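Local coordinates for protein tricorn protease (Thermoplasma acidophilum, PDB 1K32) that is a serine protease that probably degrades peptides downstream of the proteasome, with beta-propeller domains thought to gate substrate entry, at residues M384-D387 with F392-V395; I402-L407 with R433-G438. One frame throughout, in Å; residues are numbered along the deposited sequence.

Interaction 1: residues M384-D387 with F392-V395; sequences MGVD and FAVV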
ATOM      1  N   MET A 384     -11.345 -38.644  21.461  1.00 25.07           N
ATOM      2  CA  MET A 384     -10.456 -38.563  22.610  1.00 25.45           C
ATOM      3  C   MET A 384      -9.829 -37.177  22.736  1.00 25.57           C
ATOM      4  O   MET A 384      -9.438 -36.564  21.748  1.00 25.03           O
ATOM      5  CB  MET A 384      -9.365 -39.627  22.508  1.00 26.01           C
ATOM      6  CG  MET A 384      -8.504 -39.756  23.749  1.00 28.86           C
ATOM      7  SD  MET A 384      -7.055 -38.716  23.655  1.00 32.54           S
ATOM      8  CE  MET A 384      -5.876 -39.834  22.904  1.00 30.61           C
ATOM      9  N   GLY A 385      -9.760 -36.689  23.967  1.00 25.87           N
ATOM     10  CA  GLY A 385      -9.182 -35.389  24.229  1.00 23.98           C
ATOM     11  C   GLY A 385      -8.431 -35.450  25.541  1.00 24.86           C
ATOM     12  O   GLY A 385      -8.687 -36.338  26.366  1.00 25.59           O
ATOM     13  N   VAL A 386      -7.509 -34.515  25.748  1.00 23.93           N
ATOM     14  CA  VAL A 386      -6.727 -34.489  26.979  1.00 25.41           C
ATOM     15  C   VAL A 386      -6.833 -33.120  27.617  1.00 26.63           C
ATOM     16  O   VAL A 386      -6.830 -32.112  26.914  1.00 24.20           O
ATOM     17  CB  VAL A 386      -5.237 -34.793  26.704  1.00 26.15           C
ATOM     18  CG1 VAL A 386      -4.456 -34.802  28.007  1.00 23.33           C
ATOM     19  CG2 VAL A 386      -5.103 -36.139  25.978  1.00 25.36           C
ATOM     20  N   ASP A 387      -6.926 -33.072  28.944  1.00 26.19           N
ATOM     21  CA  ASP A 387      -7.020 -31.779  29.601  1.00 29.64           C
ATOM     22  C   ASP A 387      -5.690 -31.065  29.399  1.00 29.57           C
ATOM     23  O   ASP A 387      -4.666 -31.701  29.151  1.00 28.09           O
ATOM     24  CB  ASP A 387      -7.335 -31.935  31.093  1.00 31.79           C
ATOM     25  CG  ASP A 387      -6.118 -32.274  31.916  1.00 34.72           C
ATOM     26  OD1 ASP A 387      -5.564 -31.365  32.574  1.00 34.05           O
ATOM     27  OD2 ASP A 387      -5.713 -33.453  31.900  1.00 38.66           O
ATOM     28  N   PHE A 392      -5.733 -36.026  32.848  1.00 28.68           N
ATOM     29  CA  PHE A 392      -6.723 -36.999  32.413  1.00 27.00           C
ATOM     30  C   PHE A 392      -7.152 -36.789  30.975  1.00 25.97           C
ATOM     31  O   PHE A 392      -6.999 -35.712  30.413  1.00 23.13           O
ATOM     32  CB  PHE A 392      -7.964 -36.965  33.322  1.00 25.40           C
ATOM     33  CG  PHE A 392      -8.742 -35.673  33.257  1.00 25.88           C
ATOM     34  CD1 PHE A 392      -8.526 -34.666  34.196  1.00 25.53           C
ATOM     35  CD2 PHE A 392      -9.677 -35.453  32.242  1.00 25.73           C
ATOM     36  CE1 PHE A 392      -9.226 -33.458  34.131  1.00 26.06           C
ATOM     37  CE2 PHE A 392     -10.386 -34.248  32.163  1.00 26.78           C
ATOM     38  CZ  PHE A 392     -10.161 -33.245  33.110  1.00 27.83           C
ATOM     39  N   ALA A 393      -7.683 -37.846  30.385  1.00 24.47           N
ATOM     40  CA  ALA A 393      -8.179 -37.789  29.033  1.00 24.14           C
ATOM     41  C   ALA A 393      -9.683 -37.989  29.115  1.00 24.49           C
ATOM     42  O   ALA A 393     -10.191 -38.514  30.112  1.00 23.13           O
ATOM     43  CB  ALA A 393      -7.557 -38.900  28.197  1.00 23.84           C
ATOM     44  N   VAL A 394     -10.384 -37.547  28.072  1.00 23.57           N
ATOM     45  CA  VAL A 394     -11.823 -37.726  27.951  1.00 21.05           C
ATOM     46  C   VAL A 394     -12.003 -38.606  26.708  1.00 23.05           C
ATOM     47  O   VAL A 394     -11.413 -38.346  25.655  1.00 20.88           O
ATOM     48  CB  VAL A 394     -12.558 -36.388  27.766  1.00 21.54           C
ATOM     49  CG1 VAL A 394     -14.048 -36.640  27.566  1.00 20.07           C
ATOM     50  CG2 VAL A 394     -12.328 -35.502  28.989  1.00 18.95           C
ATOM     51  N   VAL A 395     -12.813 -39.648  26.846  1.00 22.34           N
ATOM     52  CA  VAL A 395     -13.042 -40.614  25.773  1.00 23.34           C
ATOM     53  C   VAL A 395     -14.525 -40.883  25.541  1.00 22.47           C
ATOM     54  O   VAL A 395     -15.330 -40.785  26.467  1.00 23.60           O
ATOM     55  CB  VAL A 395     -12.343 -41.977  26.124  1.00 24.78           C
ATOM     56  CG1 VAL A 395     -12.752 -43.062  25.158  1.00 22.86           C
ATOM     57  CG2 VAL A 395     -10.839 -41.799  26.110  1.00 25.50           C
TER
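The D387 side chain meets both the backbone and the ring of F392 at the turn end of this beta hairpin. The D387 carboxylate reaches across to the opposite backbone. D387 OD2 accepts from F392 N at 2.7 Å, nearly along the C-O axis, and the bond is almost straight (173°). In return D387 N gives a bond of 3.0 Å to F392 O. The CB of D387 lies over one face of the F392 ring, 3.9 Å from the centroid, in a CH-pi contact. F392 CG sits between the backbone N and the carbonyl carbon (chi1 65°), which folds the ring back beneath D387 CB. D387 has further partners: OD2 also accepts from K391 N, and OD1 from N389 N, an Asx turn, and from the S432 side chain. Several bonds therefore fix the rotation of the carboxylate. The hairpin forms the first two strands of a four-stranded antiparallel blade in a beta propeller. Between 384-387 and 392-395, G385 and V394 form the antiparallel hydrogen-bonded pair, with G385 N to V394 O at 2.9 Å and V394 N to G385 O at 2.7 Å. One face of the blade carries M384, V386, A393 and V395. There M384 CG meets V395 CG2 at 3.9 Å, the two side chains set obliquely. V386 CG2 packs more loosely on A393 CB, at 4.3 Å. The end of M384 turns away from the hairpin, and the side chain packs on A350 and I352 of strand 348-355. On the other face V394 packs on F426 and I428 of the next blade, and its CG2 borders the F392 ring at the edge, in the ring plane.

Interaction 2: residues I402-L407 with R433-G438; sequences IMTVDL and RFIAYG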
ATOM      1  N   ILE A 402     -19.394 -41.311  27.768  1.00 20.25           N
ATOM      2  CA  ILE A 402     -18.317 -40.340  27.738  1.00 20.28           C
ATOM      3  C   ILE A 402     -17.690 -40.644  29.105  1.00 20.99           C
ATOM      4  O   ILE A 402     -18.406 -40.913  30.076  1.00 18.42           O
ATOM      5  CB  ILE A 402     -18.801 -38.878  27.642  1.00 18.46           C
ATOM      6  CG1 ILE A 402     -17.579 -37.950  27.609  1.00 19.04           C
ATOM      7  CG2 ILE A 402     -19.749 -38.550  28.774  1.00 19.25           C
ATOM      8  CD1 ILE A 402     -17.886 -36.512  27.128  1.00 22.97           C
ATOM      9  N   MET A 403     -16.367 -40.640  29.174  1.00 21.89           N
ATOM     10  CA  MET A 403     -15.690 -40.971  30.420  1.00 24.24           C
ATOM     11  C   MET A 403     -14.332 -40.309  30.500  1.00 24.51           C
ATOM     12  O   MET A 403     -13.789 -39.849  29.496  1.00 25.21           O
ATOM     13  CB  MET A 403     -15.516 -42.494  30.500  1.00 26.94           C
ATOM     14  CG  MET A 403     -14.622 -43.046  29.385  1.00 34.57           C
ATOM     15  SD  MET A 403     -14.730 -44.829  29.033  1.00 40.66           S
ATOM     16  CE  MET A 403     -13.247 -45.344  29.727  1.00 40.18           C
ATOM     17  N   THR A 404     -13.795 -40.233  31.710  1.00 25.68           N
ATOM     18  CA  THR A 404     -12.467 -39.686  31.910  1.00 27.38           C
ATOM     19  C   THR A 404     -11.570 -40.886  32.187  1.00 27.97           C
ATOM     20  O   THR A 404     -12.038 -41.939  32.624  1.00 27.97           O
ATOM     21  CB  THR A 404     -12.391 -38.742  33.122  1.00 27.69           C
ATOM     22  OG1 THR A 404     -12.852 -39.427  34.288  1.00 26.86           O
ATOM     23  CG2 THR A 404     -13.227 -37.496  32.890  1.00 29.10           C
ATOM     24  N   VAL A 405     -10.284 -40.731  31.917  1.00 28.24           N
ATOM     25  CA  VAL A 405      -9.334 -41.793  32.163  1.00 30.98           C
ATOM     26  C   VAL A 405      -8.099 -41.168  32.782  1.00 32.40           C
ATOM     27  O   VAL A 405      -7.437 -40.339  32.164  1.00 32.17           O
ATOM     28  CB  VAL A 405      -8.959 -42.521  30.856  1.00 32.43           C
ATOM     29  CG1 VAL A 405      -7.886 -43.580  31.132  1.00 31.62           C
ATOM     30  CG2 VAL A 405     -10.208 -43.176  30.253  1.00 31.84           C
ATOM     31  N   ASP A 406      -7.800 -41.551  34.017  1.00 35.39           N
ATOM     32  CA  ASP A 406      -6.640 -41.005  34.699  1.00 37.81           C
ATOM     33  C   ASP A 406      -5.401 -41.326  33.875  1.00 38.75           C
ATOM     34  O   ASP A 406      -5.198 -42.472  33.473  1.00 38.39           O
ATOM     35  CB  ASP A 406      -6.529 -41.604  36.099  1.00 39.21           C
ATOM     36  CG  ASP A 406      -5.601 -40.812  36.990  1.00 40.90           C
ATOM     37  OD1 ASP A 406      -4.382 -40.833  36.733  1.00 40.57           O
ATOM     38  OD2 ASP A 406      -6.093 -40.159  37.936  1.00 42.71           O
ATOM     39  N   LEU A 407      -4.580 -40.318  33.597  1.00 39.43           N
ATOM     40  CA  LEU A 407      -3.382 -40.548  32.794  1.00 42.30           C
ATOM     41  C   LEU A 407      -2.227 -41.104  33.622  1.00 44.14           C
ATOM     42  O   LEU A 407      -1.137 -41.357  33.107  1.00 43.24           O
ATOM     43  CB  LEU A 407      -2.944 -39.260  32.094  1.00 41.88           C
ATOM     44  CG  LEU A 407      -3.893 -38.731  31.014  1.00 41.56           C
ATOM     45  CD1 LEU A 407      -3.315 -37.476  30.408  1.00 42.93           C
ATOM     46  CD2 LEU A 407      -4.101 -39.779  29.945  1.00 42.27           C
ATOM     47  N   ARG A 433     -11.413 -28.218  35.394  1.00 28.02           N
ATOM     48  CA  ARG A 433     -12.513 -28.476  36.315  1.00 27.65           C
ATOM     49  C   ARG A 433     -13.844 -28.947  35.706  1.00 26.75           C
ATOM     50  O   ARG A 433     -14.560 -29.739  36.324  1.00 24.91           O
ATOM     51  CB  ARG A 433     -12.761 -27.242  37.179  1.00 29.23           C
ATOM     52  CG  ARG A 433     -13.961 -27.393  38.088  1.00 34.19           C
ATOM     53  CD  ARG A 433     -13.901 -26.444  39.264  1.00 35.30           C
ATOM     54  NE  ARG A 433     -15.130 -26.506  40.040  1.00 35.34           N
ATOM     55  CZ  ARG A 433     -15.366 -25.778  41.125  1.00 36.21           C
ATOM     56  NH1 ARG A 433     -16.522 -25.897  41.767  1.00 35.28           N
ATOM     57  NH2 ARG A 433     -14.442 -24.936  41.571  1.00 35.36           N
ATOM     58  N   PHE A 434     -14.172 -28.470  34.508  1.00 22.65           N
ATOM     59  CA  PHE A 434     -15.431 -28.841  33.876  1.00 23.70           C
ATOM     60  C   PHE A 434     -15.266 -29.511  32.514  1.00 23.56           C
ATOM     61  O   PHE A 434     -14.298 -29.267  31.781  1.00 21.26           O
ATOM     62  CB  PHE A 434     -16.330 -27.606  33.679  1.00 24.62           C
ATOM     63  CG  PHE A 434     -16.369 -26.677  34.853  1.00 25.00           C
ATOM     64  CD1 PHE A 434     -15.552 -25.556  34.898  1.00 26.37           C
ATOM     65  CD2 PHE A 434     -17.235 -26.913  35.916  1.00 26.02           C
ATOM     66  CE1 PHE A 434     -15.601 -24.680  35.989  1.00 26.87           C
ATOM     67  CE2 PHE A 434     -17.287 -26.041  37.007  1.00 23.25           C
ATOM     68  CZ  PHE A 434     -16.473 -24.930  37.043  1.00 24.88           C
ATOM     69  N   ILE A 435     -16.240 -30.348  32.185  1.00 22.63           N
ATOM     70  CA  ILE A 435     -16.268 -31.037  30.908  1.00 23.39           C
ATOM     71  C   ILE A 435     -17.669 -30.773  30.363  1.00 23.35           C
ATOM     72  O   ILE A 435     -18.667 -31.167  30.968  1.00 21.80           O
ATOM     73  CB  ILE A 435     -16.025 -32.564  31.082  1.00 25.99           C
ATOM     74  CG1 ILE A 435     -14.678 -32.795  31.788  1.00 26.70           C
ATOM     75  CG2 ILE A 435     -16.041 -33.266  29.721  1.00 24.59           C
ATOM     76  CD1 ILE A 435     -14.336 -34.252  32.058  1.00 24.59           C
ATOM     77  N   ALA A 436     -17.746 -30.066  29.244  1.00 22.23           N
ATOM     78  CA  ALA A 436     -19.034 -29.767  28.631  1.00 21.52           C
ATOM     79  C   ALA A 436     -19.147 -30.646  27.400  1.00 20.89           C
ATOM     80  O   ALA A 436     -18.180 -30.798  26.653  1.00 20.25           O
ATOM     81  CB  ALA A 436     -19.109 -28.293  28.238  1.00 23.53           C
ATOM     82  N   TYR A 437     -20.327 -31.214  27.182  1.00 18.50           N
ATOM     83  CA  TYR A 437     -20.532 -32.102  26.048  1.00 17.86           C
ATOM     84  C   TYR A 437     -21.978 -32.136  25.556  1.00 19.20           C
ATOM     85  O   TYR A 437     -22.916 -31.930  26.333  1.00 19.74           O
ATOM     86  CB  TYR A 437     -20.094 -33.517  26.435  1.00 18.31           C
ATOM     87  CG  TYR A 437     -20.756 -34.028  27.701  1.00 15.95           C
ATOM     88  CD1 TYR A 437     -21.910 -34.808  27.649  1.00 18.62           C
ATOM     89  CD2 TYR A 437     -20.233 -33.716  28.954  1.00 19.56           C
ATOM     90  CE1 TYR A 437     -22.531 -35.267  28.819  1.00 17.74           C
ATOM     91  CE2 TYR A 437     -20.847 -34.168  30.140  1.00 17.16           C
ATOM     92  CZ  TYR A 437     -21.993 -34.937  30.061  1.00 19.10           C
ATOM     93  OH  TYR A 437     -22.625 -35.335  31.223  1.00 20.11           O
ATOM     94  N   GLY A 438     -22.139 -32.373  24.251  1.00 18.68           N
ATOM     95  CA  GLY A 438     -23.459 -32.482  23.657  1.00 18.26           C
ATOM     96  C   GLY A 438     -24.028 -33.848  24.018  1.00 20.12           C
ATOM     97  O   GLY A 438     -23.416 -34.892  23.732  1.00 21.71           O
TER
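The backbones of I402-L407 and R433-G438 stay well apart, with I402 facing Y437 at 8.7 Å between CA atoms and T404 facing I435 at 9.5 Å. The two strands belong to successive blades of a beta propeller, so only side chains bridge the gap. All four of them are buried. I402 extends its longer branch across, with CG1 anti to the backbone N (chi1 -180°) and CD1 as the touching atom. This methyl, I402 CD1, rests against the root of the tyrosine, 3.8 Å from Y437 CB and equally near Y437 CG. On the other branch, I402 CG2 lies more loosely over one face of the Y437 ring, 4.3 Å above its plane and toward the rim. Y437 OH is hydrogen-bonded to E416 of strand 412-417, in the sheet that holds I402. I423, from the link between the blades, touches both I402 and Y437. I435 also packs on F392 and V394 of strand 392-397, so it spans two strands of the facing sheet. Its own reach toward T404 ends methyl against methyl, I435 CD1 lying 3.5 Å from T404 CG2.

Overall arrangement
Following the chain from the N terminus, interaction 1 comes first. It leaves four residues, 388-391, between its two segments, in the turn of the hairpin of strands 381-386 and 392-397. The chain then turns into strand 401-406, which pairs with strand 392-397, and interaction 2 opens there. It closes a longer loop of 25 residues holding strands 412-417 and 426-428. The two contacts lie in series and neither nest nor cross. Their centres are about 6 Å apart. Backbone bonds V395 N to M403 O and V405 N to A393 O join them. Interaction 1 works within one propeller blade. Interaction 2 ties that blade to the next, which runs from strand 426-428 to strand 463-466.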